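Local structure of transcriptional regulator AefR (Pseudomonas syringae pv. tomato, 3CDL) at residues Y76-L90 with F134-L147. The protein probably binds DNA at regulatory sequences and controls transcription as a member of the TetR family. Residues are numbered along the deposited sequence; the frame is centred on the assembly and turned at random.
Sequences YRPLVSLREQLLELL and FSAWIRAAQKDGRL
Trp137 enters as a knob into the hole formed by Leu82, Gln85, Leu86 and Leu89, between helices 82-90 and 134-143, which run nearly antiparallel with segment axes approaching to 11.9 Å. With CG anti to the backbone N (chi1 -172°), the indole extends across to the other helix. Leu89 CD2 lies over one face of the indole, 3.9 Å from Trp137 CG, while Leu86 CB lies 3.8 Å from Trp137 CH2 and Leu82 CD2 packs near CZ2. Tyr76 turns its ring edge toward the indole face in a T-shaped pair, the planes 71° apart, and receives Ala141 CA over its own face in a CH-pi contact.

At the indole edge, Trp137 NE1 donates to Gln85 OE1 over 3.2 Å, reaching the oxygen from above the amide plane; Arg77 N binds the same oxygen on a lone pair, and the two bonds fix the amide. Farther out, the Arg146 guanidinium has Leu79 CG over the centre of one face and Leu82 CD2 over the opposite one. Its NH1 donates to Val80 O at 2.9 Å, close to the guanidinium plane, tying the segment after helix 133-143 to the loop preceding helix 82-97.

Within the all-helical TetR-type C-terminal region, Leu86 and Phe134 also touch Met159 of helix 152-167, Phe134 stacks on His160, and Leu86 and Leu90 pack against helix 181-199.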
loop_
_atom_site.group_PDB
_atom_site.type_symbol
_atom_site.label_atom_id
_atom_site.label_comp_id
_atom_site.label_asym_id
_atom_site.label_seq_id
_atom_site.Cartn_x
_atom_site.Cartn_y
_atom_site.Cartn_z
ATOM N N TYR B 76 -23.450 -10.854 -9.728
ATOM C CA TYR B 76 -23.433 -12.293 -9.490
ATOM C C TYR B 76 -24.505 -12.967 -10.320
ATOM O O TYR B 76 -25.634 -12.475 -10.424
ATOM C CB TYR B 76 -23.575 -12.641 -7.991
ATOM C CG TYR B 76 -23.852 -14.120 -7.702
ATOM C CD1 TYR B 76 -22.830 -15.065 -7.727
ATOM C CD2 TYR B 76 -25.147 -14.568 -7.410
ATOM C CE1 TYR B 76 -23.080 -16.419 -7.475
ATOM C CE2 TYR B 76 -25.406 -15.921 -7.151
ATOM C CZ TYR B 76 -24.369 -16.837 -7.188
ATOM O OH TYR B 76 -24.620 -18.172 -6.942
ATOM N N ARG B 77 -24.144 -14.104 -10.902
ATOM C CA ARG B 77 -25.013 -14.767 -11.846
ATOM C C ARG B 77 -25.448 -16.131 -11.357
ATOM O O ARG B 77 -24.633 -16.880 -10.831
ATOM C CB ARG B 77 -24.339 -14.876 -13.213
ATOM C CG ARG B 77 -24.415 -13.597 -14.036
ATOM C CD ARG B 77 -23.934 -13.843 -15.455
ATOM N NE ARG B 77 -23.112 -12.736 -15.930
ATOM C CZ ARG B 77 -21.808 -12.606 -15.687
ATOM N NH1 ARG B 77 -21.159 -13.519 -14.969
ATOM N NH2 ARG B 77 -21.152 -11.554 -16.161
ATOM N N PRO B 78 -26.740 -16.456 -11.566
ATOM C CA PRO B 78 -27.434 -17.667 -11.185
ATOM C C PRO B 78 -26.474 -18.836 -11.023
ATOM O O PRO B 78 -26.013 -19.094 -9.915
ATOM C CB PRO B 78 -28.377 -17.899 -12.382
ATOM C CG PRO B 78 -28.336 -16.560 -13.217
ATOM C CD PRO B 78 -27.645 -15.582 -12.326
ATOM N N LEU B 79 -26.186 -19.535 -12.119
ATOM C CA LEU B 79 -25.113 -20.520 -12.145
ATOM C C LEU B 79 -24.456 -20.577 -13.526
ATOM O O LEU B 79 -24.752 -21.434 -14.360
ATOM C CB LEU B 79 -25.552 -21.909 -11.643
ATOM C CG LEU B 79 -24.533 -22.704 -10.793
ATOM C CD1 LEU B 79 -25.232 -23.713 -9.849
ATOM C CD2 LEU B 79 -23.409 -23.389 -11.618
ATOM N N VAL B 80 -23.629 -19.566 -13.766
ATOM C CA VAL B 80 -22.406 -19.707 -14.531
ATOM C C VAL B 80 -21.393 -19.965 -13.417
ATOM O O VAL B 80 -21.633 -19.571 -12.265
ATOM C CB VAL B 80 -22.089 -18.423 -15.357
ATOM C CG1 VAL B 80 -22.577 -17.171 -14.643
ATOM C CG2 VAL B 80 -20.608 -18.314 -15.667
ATOM N N SER B 81 -20.293 -20.651 -13.726
ATOM C CA SER B 81 -19.328 -21.023 -12.687
ATOM C C SER B 81 -18.736 -19.791 -12.035
ATOM O O SER B 81 -18.441 -18.808 -12.721
ATOM C CB SER B 81 -18.206 -21.910 -13.234
ATOM O OG SER B 81 -17.302 -21.157 -14.014
ATOM N N LEU B 82 -18.590 -19.856 -10.711
ATOM C CA LEU B 82 -17.894 -18.838 -9.923
ATOM C C LEU B 82 -16.571 -18.444 -10.572
ATOM O O LEU B 82 -16.276 -17.261 -10.729
ATOM C CB LEU B 82 -17.611 -19.347 -8.503
ATOM C CG LEU B 82 -18.773 -19.646 -7.562
ATOM C CD1 LEU B 82 -18.223 -20.074 -6.209
ATOM C CD2 LEU B 82 -19.706 -18.442 -7.416
ATOM N N ARG B 83 -15.793 -19.456 -10.943
ATOM C CA ARG B 83 -14.534 -19.269 -11.633
ATOM C C ARG B 83 -14.689 -18.315 -12.823
ATOM O O ARG B 83 -14.086 -17.238 -12.845
ATOM C CB ARG B 83 -14.000 -20.633 -12.085
ATOM C CG ARG B 83 -12.647 -20.572 -12.732
ATOM C CD ARG B 83 -12.012 -21.934 -12.797
ATOM N NE ARG B 83 -10.563 -21.779 -12.873
ATOM C CZ ARG B 83 -9.724 -21.944 -11.853
ATOM N NH1 ARG B 83 -8.431 -21.759 -12.059
ATOM N NH2 ARG B 83 -10.161 -22.301 -10.645
ATOM N N GLU B 84 -15.526 -18.701 -13.787
ATOM C CA GLU B 84 -15.695 -17.937 -15.021
ATOM C C GLU B 84 -16.025 -16.476 -14.737
ATOM O O GLU B 84 -15.341 -15.576 -15.227
ATOM C CB GLU B 84 -16.784 -18.562 -15.896
ATOM C CG GLU B 84 -16.712 -18.135 -17.343
ATOM C CD GLU B 84 -18.059 -18.189 -18.030
ATOM O OE1 GLU B 84 -18.604 -19.309 -18.218
ATOM O OE2 GLU B 84 -18.576 -17.101 -18.381
ATOM N N GLN B 85 -17.067 -16.254 -13.935
ATOM C CA GLN B 85 -17.488 -14.905 -13.561
ATOM C C GLN B 85 -16.485 -14.162 -12.681
ATOM O O GLN B 85 -16.293 -12.975 -12.860
ATOM C CB GLN B 85 -18.897 -14.896 -12.939
ATOM C CG GLN B 85 -19.113 -15.739 -11.674
ATOM C CD GLN B 85 -20.600 -15.883 -11.315
ATOM O OE1 GLN B 85 -21.299 -14.892 -11.106
ATOM N NE2 GLN B 85 -21.080 -17.119 -11.245
ATOM N N LEU B 86 -15.830 -14.848 -11.749
ATOM C CA LEU B 86 -14.826 -14.182 -10.915
ATOM C C LEU B 86 -13.554 -13.857 -11.708
ATOM O O LEU B 86 -12.903 -12.855 -11.459
ATOM C CB LEU B 86 -14.523 -14.980 -9.624
ATOM C CG LEU B 86 -13.487 -14.426 -8.622
ATOM C CD1 LEU B 86 -13.664 -12.937 -8.305
ATOM C CD2 LEU B 86 -13.458 -15.247 -7.340
ATOM N N LEU B 87 -13.210 -14.698 -12.673
ATOM C CA LEU B 87 -12.110 -14.381 -13.583
ATOM C C LEU B 87 -12.360 -13.003 -14.187
ATOM O O LEU B 87 -11.515 -12.119 -14.054
ATOM C CB LEU B 87 -11.968 -15.425 -14.702
ATOM C CG LEU B 87 -10.587 -16.048 -14.969
ATOM C CD1 LEU B 87 -10.580 -16.724 -16.334
ATOM C CD2 LEU B 87 -9.383 -15.088 -14.819
ATOM N N GLU B 88 -13.538 -12.842 -14.797
ATOM C CA GLU B 88 -14.031 -11.605 -15.388
ATOM C C GLU B 88 -14.002 -10.378 -14.465
ATOM O O GLU B 88 -13.720 -9.267 -14.915
ATOM C CB GLU B 88 -15.471 -11.829 -15.815
ATOM C CG GLU B 88 -15.770 -11.502 -17.229
ATOM C CD GLU B 88 -17.169 -11.956 -17.615
ATOM O OE1 GLU B 88 -17.307 -12.779 -18.551
ATOM O OE2 GLU B 88 -18.139 -11.503 -16.964
ATOM N N LEU B 89 -14.317 -10.568 -13.184
ATOM C CA LEU B 89 -14.276 -9.472 -12.222
ATOM C C LEU B 89 -12.829 -9.036 -12.053
ATOM O O LEU B 89 -12.497 -7.852 -12.098
ATOM C CB LEU B 89 -14.825 -9.909 -10.850
ATOM C CG LEU B 89 -16.320 -9.774 -10.521
ATOM C CD1 LEU B 89 -17.106 -10.995 -10.976
ATOM C CD2 LEU B 89 -16.547 -9.535 -9.019
ATOM N N LEU B 90 -11.973 -10.024 -11.836
ATOM C CA LEU B 90 -10.573 -9.779 -11.565
ATOM C C LEU B 90 -9.915 -9.071 -12.749
ATOM O O LEU B 90 -9.071 -8.190 -12.560
ATOM C CB LEU B 90 -9.887 -11.103 -11.243
ATOM C CG LEU B 90 -9.788 -11.570 -9.789
ATOM C CD1 LEU B 90 -10.454 -10.650 -8.766
ATOM C CD2 LEU B 90 -10.201 -13.049 -9.630
ATOM N N PHE B 134 -16.561 -6.076 -5.498
ATOM C CA PHE B 134 -16.114 -7.412 -5.079
ATOM C C PHE B 134 -16.949 -7.867 -3.885
ATOM O O PHE B 134 -17.395 -9.017 -3.823
ATOM C CB PHE B 134 -14.604 -7.419 -4.747
ATOM C CG PHE B 134 -13.689 -7.283 -5.966
ATOM C CD1 PHE B 134 -12.319 -7.518 -5.850
ATOM C CD2 PHE B 134 -14.199 -6.940 -7.231
ATOM C CE1 PHE B 134 -11.470 -7.400 -6.957
ATOM C CE2 PHE B 134 -13.354 -6.823 -8.347
ATOM C CZ PHE B 134 -11.995 -7.060 -8.210
ATOM N N SER B 135 -17.189 -6.928 -2.973
ATOM C CA SER B 135 -18.040 -7.120 -1.820
ATOM C C SER B 135 -19.452 -7.544 -2.213
ATOM O O SER B 135 -19.962 -8.552 -1.734
ATOM C CB SER B 135 -18.082 -5.819 -1.036
ATOM O OG SER B 135 -18.403 -6.065 0.312
ATOM N N ALA B 136 -20.082 -6.777 -3.094
ATOM C CA ALA B 136 -21.463 -7.029 -3.480
ATOM C C ALA B 136 -21.631 -8.461 -3.994
ATOM O O ALA B 136 -22.595 -9.154 -3.653
ATOM C CB ALA B 136 -21.902 -6.013 -4.531
ATOM N N TRP B 137 -20.665 -8.893 -4.797
ATOM C CA TRP B 137 -20.647 -10.217 -5.399
ATOM C C TRP B 137 -20.488 -11.314 -4.351
ATOM O O TRP B 137 -21.287 -12.254 -4.320
ATOM C CB TRP B 137 -19.502 -10.284 -6.410
ATOM C CG TRP B 137 -19.466 -11.519 -7.261
ATOM C CD1 TRP B 137 -20.156 -11.746 -8.430
ATOM C CD2 TRP B 137 -18.675 -12.688 -7.030
ATOM N NE1 TRP B 137 -19.844 -12.989 -8.926
ATOM C CE2 TRP B 137 -18.931 -13.583 -8.090
ATOM C CE3 TRP B 137 -17.772 -13.064 -6.028
ATOM C CZ2 TRP B 137 -18.326 -14.834 -8.167
ATOM C CZ3 TRP B 137 -17.164 -14.305 -6.112
ATOM C CH2 TRP B 137 -17.448 -15.176 -7.172
ATOM N N ILE B 138 -19.462 -11.186 -3.499
ATOM C CA ILE B 138 -19.199 -12.161 -2.434
ATOM C C ILE B 138 -20.452 -12.423 -1.594
ATOM O O ILE B 138 -20.791 -13.575 -1.336
ATOM C CB ILE B 138 -17.965 -11.755 -1.542
ATOM C CG1 ILE B 138 -16.659 -11.884 -2.329
ATOM C CG2 ILE B 138 -17.874 -12.608 -0.282
ATOM C CD1 ILE B 138 -15.563 -10.898 -1.907
ATOM N N ARG B 139 -21.125 -11.348 -1.179
ATOM C CA ARG B 139 -22.403 -11.410 -0.465
ATOM C C ARG B 139 -23.473 -12.156 -1.270
ATOM O O ARG B 139 -24.177 -13.002 -0.722
ATOM C CB ARG B 139 -22.876 -9.992 -0.105
ATOM C CG ARG B 139 -24.259 -9.892 0.559
ATOM C CD ARG B 139 -24.472 -8.579 1.349
ATOM N NE ARG B 139 -23.589 -7.505 0.904
ATOM C CZ ARG B 139 -22.655 -6.933 1.661
ATOM N NH1 ARG B 139 -21.873 -5.981 1.144
ATOM N NH2 ARG B 139 -22.503 -7.304 2.932
ATOM N N ALA B 140 -23.596 -11.851 -2.563
ATOM C CA ALA B 140 -24.541 -12.571 -3.424
ATOM C C ALA B 140 -24.199 -14.069 -3.555
ATOM O O ALA B 140 -25.074 -14.934 -3.383
ATOM C CB ALA B 140 -24.627 -11.913 -4.786
ATOM N N ALA B 141 -22.924 -14.359 -3.836
ATOM C CA ALA B 141 -22.406 -15.727 -3.948
ATOM C C ALA B 141 -22.661 -16.529 -2.670
ATOM O O ALA B 141 -23.004 -17.727 -2.725
ATOM C CB ALA B 141 -20.925 -15.700 -4.284
ATOM N N GLN B 142 -22.511 -15.851 -1.528
ATOM C CA GLN B 142 -22.794 -16.444 -0.217
ATOM C C GLN B 142 -24.268 -16.788 0.001
ATOM O O GLN B 142 -24.572 -17.877 0.493
ATOM C CB GLN B 142 -22.281 -15.547 0.911
ATOM C CG GLN B 142 -20.850 -15.811 1.321
ATOM C CD GLN B 142 -20.289 -14.735 2.237
ATOM O OE1 GLN B 142 -19.073 -14.585 2.350
ATOM N NE2 GLN B 142 -21.165 -13.975 2.891
ATOM N N LYS B 143 -25.178 -15.874 -0.355
ATOM C CA LYS B 143 -26.613 -16.137 -0.225
ATOM C C LYS B 143 -27.048 -17.358 -1.035
ATOM O O LYS B 143 -27.968 -18.083 -0.643
ATOM C CB LYS B 143 -27.459 -14.919 -0.634
ATOM C CG LYS B 143 -27.888 -13.994 0.517
ATOM C CD LYS B 143 -28.775 -14.703 1.559
ATOM C CE LYS B 143 -30.223 -14.833 1.115
ATOM N NZ LYS B 143 -30.977 -13.553 1.255
ATOM N N ASP B 144 -26.373 -17.591 -2.158
ATOM C CA ASP B 144 -26.708 -18.722 -3.017
ATOM C C ASP B 144 -26.019 -20.007 -2.538
ATOM O O ASP B 144 -26.169 -21.078 -3.143
ATOM C CB ASP B 144 -26.355 -18.400 -4.467
ATOM C CG ASP B 144 -27.142 -19.231 -5.459
ATOM O OD1 ASP B 144 -28.348 -19.467 -5.247
ATOM O OD2 ASP B 144 -26.551 -19.650 -6.469
ATOM N N GLY B 145 -25.270 -19.883 -1.440
ATOM C CA GLY B 145 -24.612 -21.009 -0.788
ATOM C C GLY B 145 -23.460 -21.595 -1.573
ATOM O O GLY B 145 -23.228 -22.803 -1.507
ATOM N N ARG B 146 -22.737 -20.739 -2.306
ATOM C CA ARG B 146 -21.593 -21.168 -3.119
ATOM C C ARG B 146 -20.269 -20.710 -2.550
ATOM O O ARG B 146 -19.198 -21.197 -2.940
ATOM C CB ARG B 146 -21.737 -20.700 -4.564
ATOM C CG ARG B 146 -22.645 -21.631 -5.388
ATOM C CD ARG B 146 -22.111 -21.818 -6.796
ATOM N NE ARG B 146 -22.675 -20.819 -7.701
ATOM C CZ ARG B 146 -22.321 -20.649 -8.975
ATOM N NH1 ARG B 146 -22.926 -19.704 -9.699
ATOM N NH2 ARG B 146 -21.364 -21.404 -9.525
ATOM N N LEU B 147 -20.350 -19.760 -1.631
ATOM C CA LEU B 147 -19.179 -19.264 -0.939
ATOM C C LEU B 147 -19.380 -19.443 0.548
ATOM O O LEU B 147 -20.506 -19.526 1.030
ATOM C CB LEU B 147 -18.907 -17.800 -1.262
ATOM C CG LEU B 147 -18.118 -17.380 -2.498
ATOM C CD1 LEU B 147 -17.762 -15.923 -2.316
ATOM C CD2 LEU B 147 -16.845 -18.235 -2.754
#